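Local coordinates for protein xyloglucan-specific endo-beta-1,4-glucanase BoGH9A (Bacteroides ovatus, PDB 6DHT) that hydrolyses internal beta-1,4-glucosidic linkages in the xyloglucan backbone, releasing xyloglucan oligosaccharides as a family 9 endo-glucanase, at residues L60-S65 / D69-T74. Sequence-based numbering, arbitrary orientation.
Sequences LYTAKS and DKTRTT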
loop_
_atom_site.group_PDB
_atom_site.type_symbol
_atom_site.label_atom_id
_atom_site.label_comp_id
_atom_site.label_asym_id
_atom_site.label_seq_id
_atom_site.Cartn_x
_atom_site.Cartn_y
_atom_site.Cartn_z
ATOM N N LEU A 60 23.942 4.827 -27.077
ATOM C CA LEU A 60 22.898 4.416 -26.152
ATOM C C LEU A 60 22.897 2.922 -25.890
ATOM O O LEU A 60 23.090 2.107 -26.792
ATOM C CB LEU A 60 21.536 4.845 -26.685
ATOM C CG LEU A 60 21.426 6.311 -27.091
ATOM C CD1 LEU A 60 20.107 6.505 -27.788
ATOM C CD2 LEU A 60 21.569 7.244 -25.895
ATOM N N TYR A 61 22.655 2.575 -24.628
ATOM C CA TYR A 61 22.525 1.189 -24.207
ATOM C C TYR A 61 21.187 0.625 -24.617
ATOM O O TYR A 61 20.163 1.309 -24.537
ATOM C CB TYR A 61 22.644 1.102 -22.675
ATOM C CG TYR A 61 22.433 -0.284 -22.117
ATOM C CD1 TYR A 61 23.448 -1.227 -22.155
ATOM C CD2 TYR A 61 21.222 -0.649 -21.529
ATOM C CE1 TYR A 61 23.268 -2.500 -21.653
ATOM C CE2 TYR A 61 21.030 -1.926 -21.026
ATOM C CZ TYR A 61 22.063 -2.843 -21.074
ATOM O OH TYR A 61 21.895 -4.117 -20.578
ATOM N N THR A 62 21.194 -0.632 -25.051
ATOM C CA THR A 62 19.967 -1.335 -25.392
ATOM C C THR A 62 19.970 -2.692 -24.717
ATOM O O THR A 62 21.030 -3.226 -24.401
ATOM C CB THR A 62 19.800 -1.541 -26.916
ATOM O OG1 THR A 62 20.856 -2.383 -27.397
ATOM C CG2 THR A 62 19.839 -0.221 -27.633
ATOM N N ALA A 63 18.780 -3.241 -24.500
ATOM C CA ALA A 63 18.630 -4.541 -23.887
ATOM C C ALA A 63 17.288 -5.128 -24.250
ATOM O O ALA A 63 16.385 -4.418 -24.692
ATOM C CB ALA A 63 18.742 -4.431 -22.371
ATOM N N LYS A 64 17.168 -6.432 -24.049
ATOM C CA LYS A 64 15.928 -7.133 -24.241
ATOM C C LYS A 64 15.657 -7.977 -23.010
ATOM O O LYS A 64 16.591 -8.410 -22.339
ATOM C CB LYS A 64 16.013 -8.030 -25.483
ATOM C CG LYS A 64 16.318 -7.288 -26.771
ATOM C CD LYS A 64 15.989 -8.147 -27.998
ATOM C CE LYS A 64 16.356 -7.434 -29.297
ATOM N NZ LYS A 64 15.932 -8.229 -30.484
ATOM N N SER A 65 14.377 -8.183 -22.710
ATOM C CA SER A 65 13.963 -9.147 -21.700
ATOM C C SER A 65 13.953 -10.533 -22.323
ATOM O O SER A 65 14.012 -10.668 -23.545
ATOM C CB SER A 65 12.554 -8.829 -21.193
ATOM O OG SER A 65 11.614 -8.938 -22.249
ATOM N N ASP A 69 10.963 -9.672 -27.991
ATOM C CA ASP A 69 11.992 -9.380 -28.968
ATOM C C ASP A 69 12.175 -7.881 -29.180
ATOM O O ASP A 69 13.012 -7.463 -29.985
ATOM C CB ASP A 69 11.675 -10.062 -30.297
ATOM C CG ASP A 69 12.904 -10.210 -31.179
ATOM O OD1 ASP A 69 13.947 -10.682 -30.664
ATOM O OD2 ASP A 69 12.833 -9.830 -32.371
ATOM N N LYS A 70 11.414 -7.064 -28.449
ATOM C CA LYS A 70 11.540 -5.617 -28.580
ATOM C C LYS A 70 12.909 -5.173 -28.088
ATOM O O LYS A 70 13.404 -5.675 -27.073
ATOM C CB LYS A 70 10.472 -4.884 -27.754
ATOM C CG LYS A 70 9.044 -4.943 -28.255
ATOM C CD LYS A 70 8.115 -4.470 -27.138
ATOM C CE LYS A 70 6.699 -4.261 -27.594
ATOM N NZ LYS A 70 5.841 -3.770 -26.469
ATOM N N THR A 71 13.502 -4.209 -28.787
ATOM C CA THR A 71 14.734 -3.574 -28.362
ATOM C C THR A 71 14.363 -2.365 -27.515
ATOM O O THR A 71 13.718 -1.434 -27.998
ATOM C CB THR A 71 15.591 -3.076 -29.549
ATOM O OG1 THR A 71 16.050 -4.199 -30.316
ATOM C CG2 THR A 71 16.803 -2.294 -29.075
ATOM N N ARG A 72 14.773 -2.376 -26.249
ATOM C CA ARG A 72 14.521 -1.254 -25.360
ATOM C C ARG A 72 15.780 -0.403 -25.249
ATOM O O ARG A 72 16.837 -0.912 -24.888
ATOM C CB ARG A 72 14.104 -1.793 -23.994
ATOM C CG ARG A 72 12.632 -2.076 -23.861
ATOM C CD ARG A 72 12.078 -3.176 -24.777
ATOM N NE ARG A 72 10.651 -3.338 -24.510
ATOM C CZ ARG A 72 10.102 -4.339 -23.825
ATOM N NH1 ARG A 72 8.805 -4.334 -23.570
ATOM N NH2 ARG A 72 10.831 -5.362 -23.389
ATOM N N THR A 73 15.679 0.896 -25.529
ATOM C CA THR A 73 16.838 1.781 -25.540
ATOM C C THR A 73 16.765 2.763 -24.374
ATOM O O THR A 73 15.781 3.476 -24.214
ATOM C CB THR A 73 16.926 2.568 -26.874
ATOM O OG1 THR A 73 16.865 1.641 -27.962
ATOM C CG2 THR A 73 18.205 3.390 -26.958
ATOM N N THR A 74 17.835 2.813 -23.592
ATOM C CA THR A 74 17.906 3.692 -22.436
ATOM C C THR A 74 18.415 5.071 -22.814
ATOM O O THR A 74 19.447 5.211 -23.488
ATOM C CB THR A 74 18.796 3.041 -21.386
ATOM O OG1 THR A 74 18.152 1.849 -20.925
ATOM C CG2 THR A 74 19.075 3.986 -20.207
HETATM O O HOH W 1 21.978 4.799 -22.778
HETATM O O HOH W 2 10.123 -6.755 -20.956
HETATM O O HOH W 3 12.835 -6.942 -24.912
#
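Thr62 and Thr73 face each other as an antiparallel non-hydrogen-bonded pair, their side chains side by side and pointing the same way, with Thr62 CG2 3.5 Å from Thr73 OG1. Thr71 joins this row: its CG2, anti to the backbone N, meets CB of Thr62 at 3.8 Å. Beyond Thr73, Leu60 crosses at about a right angle and lays CB against Thr73 CG2 at 3.6 Å. The next pair, Ala63 with Arg72, is hydrogen-bonded in both directions, Arg72 N to Ala63 O measuring 3.0 Å with a nearly straight N-H...O angle of 162°.

Lys64 runs extended beyond CG over the carbonyl of Lys70, passes Thr71 OG1 with its CE, and ends with NZ 3.1 Å from Asp69 O. The same amino group forms a salt bridge to Asp69 OD1 at 3.2 Å, weak as a hydrogen bond, so one ammonium holds both backbone and carboxylate. On the Ala63 side, the Arg72 chain bends at chi2 (64°), and Ser65 OG lies at the guanidinium edge; one water bridges this hydroxyl to Arg72 NH2.

This hairpin belongs to the N-terminal Ig-like domain. Strand 62-63 is an outermost strand of the four-stranded antiparallel sheet that also holds strands 18-19, 32-35 and 72-76. Strand 72-76 pairs on its other side with strand 32-35, and Asp36, just after that strand, forms salt bridges with Arg72 and with Lys70, whose amino group also reaches Glu535.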